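Local coordinates for protein putative HTH-type transcriptional regulator PF0864 (Pyrococcus furiosus, PDB 2IA0) that probably binds DNA sequence-specifically as a transcriptional regulator of the AsnC family, at residues P74-I80 and A123-N129; L93-I97 and K115-I121; N21-L25 and L37-L41; R63-I67 and D163-F167. All coordinates share one frame; numbering follows the deposited sequence.

Contact 1 of 4, residues P74-I80 and A123-N129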
loop_
_atom_site.group_PDB
_atom_site.type_symbol
_atom_site.label_atom_id
_atom_site.label_comp_id
_atom_site.label_asym_id
_atom_site.label_seq_id
_atom_site.Cartn_x
_atom_site.Cartn_y
_atom_site.Cartn_z
ATOM N N PRO A 74 -2.302 9.260 -8.565
ATOM C CA PRO A 74 -2.531 8.838 -9.970
ATOM C C PRO A 74 -4.005 8.462 -10.214
ATOM O O PRO A 74 -4.634 7.801 -9.369
ATOM C CB PRO A 74 -1.626 7.608 -10.115
ATOM C CG PRO A 74 -1.498 7.053 -8.729
ATOM C CD PRO A 74 -1.422 8.313 -7.854
ATOM N N LYS A 75 -4.564 8.885 -11.339
ATOM C CA LYS A 75 -5.991 8.652 -11.578
ATOM C C LYS A 75 -6.281 7.246 -12.113
ATOM O O LYS A 75 -7.405 6.748 -11.996
ATOM C CB LYS A 75 -6.555 9.699 -12.540
ATOM C CG LYS A 75 -6.376 11.153 -12.093
ATOM C CD LYS A 75 -7.014 12.096 -13.123
ATOM C CE LYS A 75 -6.111 12.267 -14.375
ATOM N NZ LYS A 75 -6.852 12.288 -15.710
ATOM N N HIS A 76 -5.268 6.626 -12.721
ATOM C CA HIS A 76 -5.394 5.330 -13.376
ATOM C C HIS A 76 -4.244 4.461 -12.953
ATOM O O HIS A 76 -3.081 4.816 -13.114
ATOM C CB HIS A 76 -5.480 5.470 -14.904
ATOM C CG HIS A 76 -6.763 6.104 -15.343
ATOM N ND1 HIS A 76 -6.811 7.236 -16.129
ATOM C CD2 HIS A 76 -8.050 5.819 -15.018
ATOM C CE1 HIS A 76 -8.072 7.594 -16.305
ATOM N NE2 HIS A 76 -8.842 6.753 -15.638
ATOM N N LEU A 77 -4.609 3.326 -12.380
ATOM C CA LEU A 77 -3.675 2.403 -11.798
ATOM C C LEU A 77 -3.804 1.053 -12.534
ATOM O O LEU A 77 -4.874 0.719 -13.084
ATOM C CB LEU A 77 -3.991 2.297 -10.310
ATOM C CG LEU A 77 -2.898 2.112 -9.258
ATOM C CD1 LEU A 77 -2.040 3.343 -9.114
ATOM C CD2 LEU A 77 -3.547 1.772 -7.937
ATOM N N ALA A 78 -2.697 0.318 -12.611
ATOM C CA ALA A 78 -2.689 -1.018 -13.211
ATOM C C ALA A 78 -1.719 -1.905 -12.450
ATOM O O ALA A 78 -0.665 -1.451 -11.969
ATOM C CB ALA A 78 -2.318 -0.964 -14.678
ATOM N N LEU A 79 -2.108 -3.158 -12.282
ATOM C CA LEU A 79 -1.204 -4.154 -11.755
ATOM C C LEU A 79 -0.606 -4.931 -12.946
ATOM O O LEU A 79 -1.296 -5.271 -13.893
ATOM C CB LEU A 79 -1.965 -5.067 -10.804
ATOM C CG LEU A 79 -1.338 -6.401 -10.423
ATOM C CD1 LEU A 79 -0.251 -6.155 -9.353
ATOM C CD2 LEU A 79 -2.439 -7.314 -9.913
ATOM N N ILE A 80 0.697 -5.176 -12.900
ATOM C CA ILE A 80 1.418 -5.834 -13.999
ATOM C C ILE A 80 2.075 -7.098 -13.487
ATOM O O ILE A 80 2.731 -7.072 -12.467
ATOM C CB ILE A 80 2.497 -4.893 -14.563
ATOM C CG1 ILE A 80 1.856 -3.541 -14.912
ATOM C CG2 ILE A 80 3.206 -5.533 -15.786
ATOM C CD1 ILE A 80 2.764 -2.601 -15.573
ATOM N N ALA A 123 4.214 -5.467 -10.378
ATOM C CA ALA A 123 4.340 -4.012 -10.264
ATOM C C ALA A 123 2.998 -3.297 -10.219
ATOM O O ALA A 123 2.050 -3.710 -10.863
ATOM C CB ALA A 123 5.196 -3.426 -11.388
ATOM N N LEU A 124 2.938 -2.211 -9.461
ATOM C CA LEU A 124 1.779 -1.363 -9.451
ATOM C C LEU A 124 2.163 -0.021 -10.073
ATOM O O LEU A 124 3.089 0.658 -9.627
ATOM C CB LEU A 124 1.225 -1.223 -8.035
ATOM C CG LEU A 124 -0.233 -0.774 -7.996
ATOM C CD1 LEU A 124 -1.222 -1.961 -8.199
ATOM C CD2 LEU A 124 -0.521 -0.037 -6.687
ATOM N N VAL A 125 1.456 0.339 -11.134
ATOM C CA VAL A 125 1.772 1.554 -11.871
ATOM C C VAL A 125 0.607 2.555 -11.906
ATOM O O VAL A 125 -0.535 2.200 -12.222
ATOM C CB VAL A 125 2.306 1.217 -13.309
ATOM C CG1 VAL A 125 2.716 2.483 -14.044
ATOM C CG2 VAL A 125 3.528 0.254 -13.214
ATOM N N GLY A 126 0.920 3.804 -11.578
ATOM C CA GLY A 126 -0.029 4.892 -11.698
ATOM C C GLY A 126 0.311 5.945 -12.737
ATOM O O GLY A 126 1.434 6.458 -12.794
ATOM N N LYS A 127 -0.663 6.254 -13.583
ATOM C CA LYS A 127 -0.540 7.361 -14.520
ATOM C C LYS A 127 -1.831 8.146 -14.480
ATOM O O LYS A 127 -2.754 7.805 -13.749
ATOM C CB LYS A 127 -0.259 6.884 -15.949
ATOM C CG LYS A 127 0.993 6.030 -16.124
ATOM C CD LYS A 127 2.216 6.890 -16.114
ATOM C CE LYS A 127 3.462 6.064 -15.887
ATOM N NZ LYS A 127 4.599 6.996 -16.022
ATOM N N ASN A 128 -1.892 9.193 -15.285
ATOM C CA ASN A 128 -3.057 10.055 -15.312
ATOM C C ASN A 128 -4.084 9.747 -16.409
ATOM O O ASN A 128 -5.247 10.076 -16.236
ATOM C CB ASN A 128 -2.623 11.524 -15.258
ATOM C CG ASN A 128 -2.023 11.902 -13.886
ATOM O OD1 ASN A 128 -2.401 11.347 -12.832
ATOM N ND2 ASN A 128 -1.085 12.840 -13.897
ATOM N N ASN A 129 -3.656 9.096 -17.500
ATOM C CA ASN A 129 -4.562 8.580 -18.553
ATOM C C ASN A 129 -4.367 7.090 -18.822
ATOM O O ASN A 129 -3.663 6.409 -18.085
ATOM C CB ASN A 129 -4.371 9.302 -19.888
ATOM C CG ASN A 129 -4.444 10.784 -19.772
ATOM O OD1 ASN A 129 -3.473 11.476 -20.081
ATOM N ND2 ASN A 129 -5.601 11.301 -19.352
#
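The imidazole of His-76 has Asn-129 at its rim, with Asn-129 N in the ring plane and Asn-129 CA close to it. The carbonyl oxygen of Asn-128 sits obliquely to the ring and takes a weak, bent hydrogen bond from His-76 ND1 (3.2 Å, 131° at the hydrogen). That same Asn-128 O is gripped by Lys-75 NZ at 2.8 Å, the ammonium tilted out of the carbonyl plane; a bend at chi3 (-78°) turns the lysine chain back toward it. Both Lys-75 and His-76 face Lys-127, a classic beta bulge where the ladder begins. Beyond it the backbones pair antiparallel, with reciprocal hydrogen bonds for His-76 with Lys-127, Ala-78 with Val-125 and Ile-80 with Ala-123. Gly-126 lies in a tight place: Pro-74 CB rests 3.5 Å from Gly-126 CA, where any side chain would collide. On the same face the branches of Leu-77 divide the work, CD1 lying over Gly-126 CA (3.6 Å) and CD2 meeting Leu-124 CD2 (3.7 Å). Trimming Leu-77 to an alanine is likely to open a gap beside Gly-126 and leave Leu-124 CD2 without this neighbour. The other face carries Ile-80 CD1 against Val-125 CG2 (3.8 Å), and helix 132-140 packs on His-76 and Ala-78 there. Leu-79 also packs on Leu-79 of the second subunit. Strands 76-84 and 120-127 are the two inner strands of the chain's four-stranded antiparallel sheet in the C-terminal dimeric alpha+beta barrel domain.

Contact 2 of 4, residues L93-I97 and K115-I121; sequences LERYI and KSGEDKI
Apolar packing of Ile-97 against the hairpin carries much of this contact. With chi1 at -73°, Ile-97 CG2 lies anti to the backbone N and faces the aliphatic stem of Lys-115, 3.9 Å from Lys-115 CG; the two side chains cross at about a right angle. The same methyl reaches Ile-121 CG1 at 4.1 Å, bridging both strands of the hairpin.

One turn earlier, Leu-93 meets a backbone carbonyl instead, its CG in van der Waals contact with Glu-118 O (3.4 Å), while Leu-93 CD2 looks toward the CB atoms of Glu-118 and Asp-119.

The polar link across the contact is made by water. A single molecule donates to Glu-94 O (2.9 Å) and accepts from Lys-115 NZ (2.8 Å); the lysine chain, extended beyond CG, carries its ammonium toward the helix, near enough for the water to bridge the remaining gap. The carboxylate of Glu-94 is too distant for an ion pair, with Glu-94 OE1 6.3 Å from Lys-115 NZ. Within the hairpin, Lys-120 NZ forms a salt bridge to Asp-119 OD2 (3.0 Å) on its syn side, tilted 33° from the carboxylate plane.

Helix 91-105 here rests on the turn joining strands 110-116 and 120-127. Leu-93 also touches Val-84 of strand 76-84, and at Lys-115 the strand outermost within this chain pairs antiparallel with a strand of the second subunit.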
loop_
_atom_site.group_PDB
_atom_site.type_symbol
_atom_site.label_atom_id
_atom_site.label_comp_id
_atom_site.label_asym_id
_atom_site.label_seq_id
_atom_site.Cartn_x
_atom_site.Cartn_y
_atom_site.Cartn_z
ATOM N N LEU A 93 18.860 -16.306 -13.346
ATOM C CA LEU A 93 17.473 -15.894 -13.145
ATOM C C LEU A 93 17.330 -14.896 -11.971
ATOM O O LEU A 93 16.752 -13.826 -12.123
ATOM C CB LEU A 93 16.552 -17.122 -12.968
ATOM C CG LEU A 93 15.045 -16.925 -12.727
ATOM C CD1 LEU A 93 14.368 -16.057 -13.804
ATOM C CD2 LEU A 93 14.403 -18.271 -12.661
ATOM N N GLU A 94 17.877 -15.252 -10.812
ATOM C CA GLU A 94 17.883 -14.369 -9.649
ATOM C C GLU A 94 18.438 -12.986 -10.003
ATOM O O GLU A 94 17.844 -11.975 -9.631
ATOM C CB GLU A 94 18.665 -15.010 -8.494
ATOM C CG GLU A 94 18.770 -14.169 -7.229
ATOM C CD GLU A 94 20.148 -14.319 -6.552
ATOM O OE1 GLU A 94 20.534 -15.474 -6.214
ATOM O OE2 GLU A 94 20.849 -13.286 -6.370
ATOM N N ARG A 95 19.549 -12.943 -10.747
ATOM C CA ARG A 95 20.208 -11.672 -11.088
ATOM C C ARG A 95 19.478 -10.845 -12.140
ATOM O O ARG A 95 19.563 -9.608 -12.128
ATOM C CB ARG A 95 21.645 -11.910 -11.549
ATOM C CG ARG A 95 22.681 -11.861 -10.456
ATOM C CD ARG A 95 24.035 -12.209 -11.046
ATOM N NE ARG A 95 24.457 -13.478 -10.503
ATOM C CZ ARG A 95 25.107 -14.435 -11.139
ATOM N NH1 ARG A 95 25.447 -14.325 -12.411
ATOM N NH2 ARG A 95 25.404 -15.531 -10.465
ATOM N N TYR A 96 18.800 -11.538 -13.050
ATOM C CA TYR A 96 18.021 -10.934 -14.123
ATOM C C TYR A 96 16.771 -10.249 -13.587
ATOM O O TYR A 96 16.482 -9.121 -13.945
ATOM C CB TYR A 96 17.638 -11.977 -15.180
ATOM C CG TYR A 96 17.050 -11.349 -16.422
ATOM C CD1 TYR A 96 17.797 -10.443 -17.176
ATOM C CD2 TYR A 96 15.744 -11.646 -16.844
ATOM C CE1 TYR A 96 17.275 -9.849 -18.309
ATOM C CE2 TYR A 96 15.203 -11.048 -18.006
ATOM C CZ TYR A 96 15.984 -10.154 -18.717
ATOM O OH TYR A 96 15.504 -9.544 -19.832
ATOM N N ILE A 97 16.057 -10.934 -12.701
ATOM C CA ILE A 97 14.945 -10.346 -11.985
ATOM C C ILE A 97 15.332 -9.113 -11.158
ATOM O O ILE A 97 14.564 -8.134 -11.148
ATOM C CB ILE A 97 14.218 -11.418 -11.123
ATOM C CG1 ILE A 97 13.414 -12.343 -12.035
ATOM C CG2 ILE A 97 13.314 -10.786 -10.066
ATOM C CD1 ILE A 97 13.054 -13.630 -11.382
ATOM N N LYS A 115 8.712 -9.439 -6.126
ATOM C CA LYS A 115 9.107 -10.655 -6.798
ATOM C C LYS A 115 8.197 -11.776 -6.271
ATOM O O LYS A 115 7.971 -11.882 -5.064
ATOM C CB LYS A 115 10.601 -10.917 -6.517
ATOM C CG LYS A 115 11.185 -12.189 -7.125
ATOM C CD LYS A 115 12.546 -12.470 -6.535
ATOM C CE LYS A 115 13.006 -13.840 -6.986
ATOM N NZ LYS A 115 14.426 -14.096 -6.648
ATOM N N SER A 116 7.648 -12.576 -7.188
ATOM C CA SER A 116 6.833 -13.738 -6.824
ATOM C C SER A 116 7.490 -15.010 -7.339
ATOM O O SER A 116 7.712 -15.173 -8.543
ATOM C CB SER A 116 5.395 -13.627 -7.357
ATOM O OG SER A 116 4.674 -14.825 -7.087
ATOM N N GLY A 117 7.803 -15.901 -6.407
ATOM C CA GLY A 117 8.526 -17.126 -6.706
ATOM C C GLY A 117 9.907 -16.819 -7.255
ATOM O O GLY A 117 10.517 -15.792 -6.925
ATOM N N GLU A 118 10.403 -17.710 -8.097
ATOM C CA GLU A 118 11.717 -17.518 -8.666
ATOM C C GLU A 118 11.658 -16.700 -9.942
ATOM O O GLU A 118 12.690 -16.168 -10.344
ATOM C CB GLU A 118 12.388 -18.873 -8.953
ATOM C CG GLU A 118 12.776 -19.677 -7.691
ATOM C CD GLU A 118 13.348 -21.055 -8.025
ATOM O OE1 GLU A 118 13.437 -21.387 -9.241
ATOM O OE2 GLU A 118 13.698 -21.820 -7.077
ATOM N N ASP A 119 10.473 -16.597 -10.568
ATOM C CA ASP A 119 10.377 -16.153 -11.969
ATOM C C ASP A 119 9.473 -14.975 -12.339
ATOM O O ASP A 119 9.504 -14.548 -13.499
ATOM C CB ASP A 119 10.134 -17.338 -12.948
ATOM C CG ASP A 119 8.989 -18.303 -12.503
ATOM O OD1 ASP A 119 8.997 -19.456 -12.993
ATOM O OD2 ASP A 119 8.096 -17.956 -11.688
ATOM N N LYS A 120 8.702 -14.439 -11.376
ATOM C CA LYS A 120 7.738 -13.329 -11.657
ATOM C C LYS A 120 8.011 -11.978 -10.982
ATOM O O LYS A 120 8.539 -11.909 -9.877
ATOM C CB LYS A 120 6.303 -13.757 -11.339
ATOM C CG LYS A 120 5.927 -15.077 -11.937
ATOM C CD LYS A 120 4.431 -15.310 -11.943
ATOM C CE LYS A 120 4.164 -16.783 -12.224
ATOM N NZ LYS A 120 5.162 -17.558 -11.428
ATOM N N ILE A 121 7.623 -10.902 -11.660
ATOM C CA ILE A 121 7.704 -9.552 -11.090
ATOM C C ILE A 121 6.314 -8.983 -11.124
ATOM O O ILE A 121 5.631 -9.068 -12.134
ATOM C CB ILE A 121 8.647 -8.603 -11.848
ATOM C CG1 ILE A 121 10.065 -9.148 -11.863
ATOM C CG2 ILE A 121 8.671 -7.196 -11.230
ATOM C CD1 ILE A 121 10.541 -9.439 -13.274
HETATM O O HOH W 1 15.850 -11.810 -7.554
#

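Contact 3 of 4, residues N21-L25 and L37-L41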
loop_
_atom_site.group_PDB
_atom_site.type_symbol
_atom_site.label_atom_id
_atom_site.label_comp_id
_atom_site.label_asym_id
_atom_site.label_seq_id
_atom_site.Cartn_x
_atom_site.Cartn_y
_atom_site.Cartn_z
ATOM N N ASN A 21 -5.765 -0.807 21.026
ATOM C CA ASN A 21 -6.660 0.325 20.973
ATOM C C ASN A 21 -5.965 1.630 20.619
ATOM O O ASN A 21 -6.497 2.375 19.811
ATOM C CB ASN A 21 -7.445 0.465 22.270
ATOM C CG ASN A 21 -8.684 -0.397 22.295
ATOM O OD1 ASN A 21 -9.288 -0.646 21.262
ATOM N ND2 ASN A 21 -9.074 -0.855 23.486
ATOM N N ILE A 22 -4.795 1.900 21.214
ATOM C CA ILE A 22 -3.920 3.029 20.843
ATOM C C ILE A 22 -3.520 2.996 19.366
ATOM O O ILE A 22 -3.608 4.001 18.675
ATOM C CB ILE A 22 -2.590 3.048 21.687
ATOM C CG1 ILE A 22 -2.829 3.502 23.133
ATOM C CG2 ILE A 22 -1.511 3.940 21.040
ATOM C CD1 ILE A 22 -1.629 3.262 24.073
ATOM N N LEU A 23 -3.030 1.851 18.901
ATOM C CA LEU A 23 -2.646 1.705 17.500
ATOM C C LEU A 23 -3.781 1.968 16.507
ATOM O O LEU A 23 -3.558 2.597 15.486
ATOM C CB LEU A 23 -2.049 0.329 17.247
ATOM C CG LEU A 23 -0.770 0.023 18.015
ATOM C CD1 LEU A 23 -0.453 -1.432 17.885
ATOM C CD2 LEU A 23 0.388 0.892 17.557
ATOM N N ARG A 24 -4.988 1.492 16.828
ATOM C CA ARG A 24 -6.182 1.669 15.979
ATOM C C ARG A 24 -6.485 3.133 15.764
ATOM O O ARG A 24 -6.667 3.554 14.633
ATOM C CB ARG A 24 -7.397 0.991 16.590
ATOM C CG ARG A 24 -7.370 -0.511 16.496
ATOM C CD ARG A 24 -8.504 -1.120 17.326
ATOM N NE ARG A 24 -8.825 -2.446 16.825
ATOM C CZ ARG A 24 -8.773 -3.569 17.536
ATOM N NH1 ARG A 24 -9.087 -4.722 16.949
ATOM N NH2 ARG A 24 -8.431 -3.557 18.819
ATOM N N LEU A 25 -6.522 3.887 16.867
ATOM C CA LEU A 25 -6.736 5.327 16.851
ATOM C C LEU A 25 -5.661 6.083 16.108
ATOM O O LEU A 25 -5.972 7.013 15.380
ATOM C CB LEU A 25 -6.879 5.879 18.279
ATOM C CG LEU A 25 -8.108 5.333 19.020
ATOM C CD1 LEU A 25 -8.144 5.838 20.441
ATOM C CD2 LEU A 25 -9.426 5.630 18.268
ATOM N N LEU A 37 -5.931 11.006 23.489
ATOM C CA LEU A 37 -5.982 9.533 23.548
ATOM C C LEU A 37 -6.373 9.035 24.932
ATOM O O LEU A 37 -7.048 8.015 25.073
ATOM C CB LEU A 37 -4.645 8.929 23.145
ATOM C CG LEU A 37 -4.307 8.898 21.668
ATOM C CD1 LEU A 37 -2.814 8.751 21.534
ATOM C CD2 LEU A 37 -5.055 7.783 20.933
ATOM N N SER A 38 -5.950 9.766 25.949
ATOM C CA SER A 38 -6.253 9.412 27.337
ATOM C C SER A 38 -7.742 9.645 27.655
ATOM O O SER A 38 -8.372 8.859 28.344
ATOM C CB SER A 38 -5.347 10.213 28.282
ATOM O OG SER A 38 -5.996 10.425 29.522
ATOM N N GLU A 39 -8.283 10.739 27.138
ATOM C CA GLU A 39 -9.707 11.045 27.220
ATOM C C GLU A 39 -10.542 10.011 26.459
ATOM O O GLU A 39 -11.490 9.470 27.004
ATOM C CB GLU A 39 -9.916 12.490 26.735
ATOM C CG GLU A 39 -11.211 12.847 26.076
ATOM C CD GLU A 39 -11.140 14.235 25.434
ATOM O OE1 GLU A 39 -10.399 14.429 24.437
ATOM O OE2 GLU A 39 -11.833 15.142 25.927
ATOM N N GLN A 40 -10.147 9.682 25.227
ATOM C CA GLN A 40 -10.877 8.690 24.413
ATOM C C GLN A 40 -10.793 7.252 24.929
ATOM O O GLN A 40 -11.716 6.461 24.739
ATOM C CB GLN A 40 -10.467 8.776 22.938
ATOM C CG GLN A 40 -10.901 10.095 22.271
ATOM C CD GLN A 40 -10.530 10.157 20.804
ATOM O OE1 GLN A 40 -10.407 9.132 20.161
ATOM N NE2 GLN A 40 -10.342 11.364 20.272
ATOM N N LEU A 41 -9.698 6.928 25.603
ATOM C CA LEU A 41 -9.431 5.567 26.054
ATOM C C LEU A 41 -9.711 5.388 27.537
ATOM O O LEU A 41 -9.924 4.267 27.983
ATOM C CB LEU A 41 -7.989 5.116 25.677
ATOM C CG LEU A 41 -7.714 4.847 24.174
ATOM C CD1 LEU A 41 -6.254 4.619 23.895
ATOM C CD2 LEU A 41 -8.528 3.676 23.615
#
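Leu-41 reaches from the end of helix 34-41 into the face that helix 17-26 offers through Asn-21, Ile-22 and Leu-25. Its CB starts toward that helix, and chi1 of -71° sets CG anti to the carbonyl carbon, bringing the branch point 3.9 Å from Leu-25 CD1. From there the two methyls part. CD1 goes to Ile-22 CG1 at 3.7 Å, the two side chains crossing at about a right angle. CD2 turns to the aliphatic start of Asn-21, lying 3.6 Å from Asn-21 CB, and also touches Leu-25 CD1, for Leu-41 and Leu-25 meet tip to tip. With a serine in place of Leu-41, Ile-22 CG1 and Asn-21 CB would probably lose their partner across the helices, and Leu-25 CD1 one of its supports.

Leu-25 is the counterpart on the first helix. It slides past Leu-37 in the opposite direction, so that Leu-37 CD2 lies equally near Leu-25 CD1 and Leu-25 CB, 3.7 Å from each. The amide oxygen of Gln-40 approaches the Leu-25 methyls, Gln-40 OE1 lying 4.0 Å from Leu-25 CD1. The seam between the helices is thus closed by side-chain packing, and their short axes, 11.2 Å apart, are inclined at 118°.

Leu-37 continues inward to Ile-48 and Ile-52 of helix 45-57, and Ile-22 touches Arg-51 of it. Helix 17-26 thereby packs against the predicted helix-turn-helix, residues 34-53, whose first helix supplies Leu-37 and Leu-41.

Contact 4 of 4, residues R63-I67 and D163-F167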
loop_
_atom_site.group_PDB
_atom_site.type_symbol
_atom_site.label_atom_id
_atom_site.label_comp_id
_atom_site.label_asym_id
_atom_site.label_seq_id
_atom_site.Cartn_x
_atom_site.Cartn_y
_atom_site.Cartn_z
ATOM N N ARG A 63 6.531 4.015 11.849
ATOM C CA ARG A 63 6.728 5.307 11.197
ATOM C C ARG A 63 5.415 6.052 11.149
ATOM O O ARG A 63 4.384 5.426 11.098
ATOM C CB ARG A 63 7.249 5.081 9.763
ATOM C CG ARG A 63 7.704 6.327 9.013
ATOM C CD ARG A 63 8.844 5.984 8.047
ATOM N NE ARG A 63 8.328 5.335 6.851
ATOM C CZ ARG A 63 7.594 5.972 5.943
ATOM N NH1 ARG A 63 7.311 7.262 6.105
ATOM N NH2 ARG A 63 7.143 5.329 4.882
ATOM N N TYR A 64 5.478 7.382 11.180
ATOM C CA TYR A 64 4.352 8.271 10.998
ATOM C C TYR A 64 4.431 8.825 9.589
ATOM O O TYR A 64 5.500 9.258 9.148
ATOM C CB TYR A 64 4.443 9.440 12.002
ATOM C CG TYR A 64 4.181 9.038 13.454
ATOM C CD1 TYR A 64 2.968 9.334 14.070
ATOM C CD2 TYR A 64 5.153 8.333 14.197
ATOM C CE1 TYR A 64 2.716 8.939 15.438
ATOM C CE2 TYR A 64 4.931 7.941 15.531
ATOM C CZ TYR A 64 3.719 8.233 16.136
ATOM O OH TYR A 64 3.522 7.845 17.439
ATOM N N THR A 65 3.303 8.838 8.875
ATOM C CA THR A 65 3.303 9.357 7.515
ATOM C C THR A 65 1.985 10.101 7.156
ATOM O O THR A 65 1.047 10.189 7.966
ATOM C CB THR A 65 3.702 8.221 6.495
ATOM O OG1 THR A 65 3.879 8.765 5.176
ATOM C CG2 THR A 65 2.671 7.126 6.464
ATOM N N ILE A 66 1.942 10.682 5.968
ATOM C CA ILE A 66 0.717 11.280 5.455
ATOM C C ILE A 66 0.217 10.542 4.208
ATOM O O ILE A 66 0.953 9.799 3.552
ATOM C CB ILE A 66 0.869 12.792 5.146
ATOM C CG1 ILE A 66 1.985 12.997 4.119
ATOM C CG2 ILE A 66 1.059 13.612 6.454
ATOM C CD1 ILE A 66 1.802 14.228 3.272
ATOM N N ILE A 67 -1.068 10.727 3.937
ATOM C CA ILE A 67 -1.743 10.156 2.789
ATOM C C ILE A 67 -2.063 11.348 1.922
ATOM O O ILE A 67 -2.602 12.338 2.413
ATOM C CB ILE A 67 -3.029 9.407 3.237
ATOM C CG1 ILE A 67 -2.641 8.045 3.816
ATOM C CG2 ILE A 67 -4.019 9.203 2.057
ATOM C CD1 ILE A 67 -3.599 7.554 4.817
ATOM N N ASP A 163 -6.972 4.064 0.355
ATOM C CA ASP A 163 -5.906 5.001 0.666
ATOM C C ASP A 163 -4.473 4.537 0.345
ATOM O O ASP A 163 -3.550 5.321 0.513
ATOM C CB ASP A 163 -6.063 5.540 2.088
ATOM C CG ASP A 163 -7.373 6.269 2.273
ATOM O OD1 ASP A 163 -7.769 7.057 1.360
ATOM O OD2 ASP A 163 -8.027 6.041 3.313
ATOM N N LEU A 164 -4.304 3.298 -0.140
ATOM C CA LEU A 164 -3.010 2.785 -0.702
ATOM C C LEU A 164 -2.359 3.734 -1.701
ATOM O O LEU A 164 -1.155 3.974 -1.639
ATOM C CB LEU A 164 -3.189 1.390 -1.366
ATOM C CG LEU A 164 -2.219 0.785 -2.430
ATOM C CD1 LEU A 164 -2.093 -0.736 -2.302
ATOM C CD2 LEU A 164 -2.564 1.141 -3.934
ATOM N N THR A 165 -3.151 4.272 -2.625
ATOM C CA THR A 165 -2.594 5.112 -3.688
ATOM C C THR A 165 -2.224 6.546 -3.236
ATOM O O THR A 165 -1.283 7.140 -3.766
ATOM C CB THR A 165 -3.446 5.054 -4.996
ATOM O OG1 THR A 165 -2.997 6.052 -5.935
ATOM C CG2 THR A 165 -4.923 5.227 -4.681
ATOM N N GLY A 166 -2.931 7.068 -2.237
ATOM C CA GLY A 166 -2.483 8.249 -1.510
ATOM C C GLY A 166 -1.243 8.003 -0.657
ATOM O O GLY A 166 -0.409 8.881 -0.483
ATOM N N PHE A 167 -1.121 6.815 -0.095
ATOM C CA PHE A 167 0.098 6.455 0.615
ATOM C C PHE A 167 1.357 6.318 -0.301
ATOM O O PHE A 167 2.426 6.840 0.025
ATOM C CB PHE A 167 -0.136 5.189 1.461
ATOM C CG PHE A 167 1.106 4.676 2.121
ATOM C CD1 PHE A 167 1.721 5.409 3.146
ATOM C CD2 PHE A 167 1.694 3.477 1.693
ATOM C CE1 PHE A 167 2.908 4.948 3.745
ATOM C CE2 PHE A 167 2.859 3.008 2.277
ATOM C CZ PHE A 167 3.474 3.749 3.311
HETATM O O HOH W 2 3.450 8.042 2.364
#
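Thr-65 CG2 points at the rim of the Phe-167 ring, near its plane and 3.5 Å from Phe-167 CE1, with Phe-167 CD1 next in line. The two side chains cross at about a right angle. Phe-167 CG is anti to the backbone N (chi1 175°), which swings the ring back along the strand to Thr-65. At the neighbouring ring atom, the tip of the phenyl group, the guanidinium of Arg-63 comes in obliquely, its NH2 4.3 Å from Phe-167 CZ. Ile-67 works nearer the helix backbone: its CG2 lies 4.0 Å from Gly-166 CA, and its CD1 meets Asp-163 CB at 4.2 Å. A CB on Gly-166 would run into that CG2 methyl, and the absence of one lets the strand approach.

What places these groups lies a step farther out. A water joins the two segments, giving one hydrogen to Thr-65 OG1 (2.9 Å) and another to Phe-167 O (2.8 Å). Phe-167 N bonds to Asp-163 O at 2.9 Å. The polar ends are held by the second subunit: Arg-63 and Asp-163 form salt bridges with Asp-163 and Arg-63 of the other chain, and Thr-65 OG1 bonds to Lys-27 O of that chain. Phe-167 also packs on Ile-67 of the second subunit.

Strand 61-68 itself pairs antiparallel with a strand of the second subunit over all of Arg-63 to Ile-67. Helix 164-168 thus packs on an antiparallel pairing with one strand from each subunit, as in the linker-strand pairing of Lrp/AsnC dimers.

How the contacts relate
From the N terminus, contact 3 comes first, a short closure between helices 17-26 and 34-41 that is complete before any other opens. Strand 61-68 then begins contact 4, whose partner lies near the C terminus, so its 95-residue span embraces both remaining contacts. Within it, contact 1 joins strands 76-84 and 120-127, and inside that span contact 2 sets helix 91-105 on the hairpin. Contacts 1 and 2 share strand 120-127, although their centres are 22 Å apart. Contacts 1 and 4 touch directly, through Pro-74 on Thr-165 and Leu-124 on Leu-164, which ties the sheet to the C-terminal helix. Contact 3 stands apart in the predicted DNA-binding region.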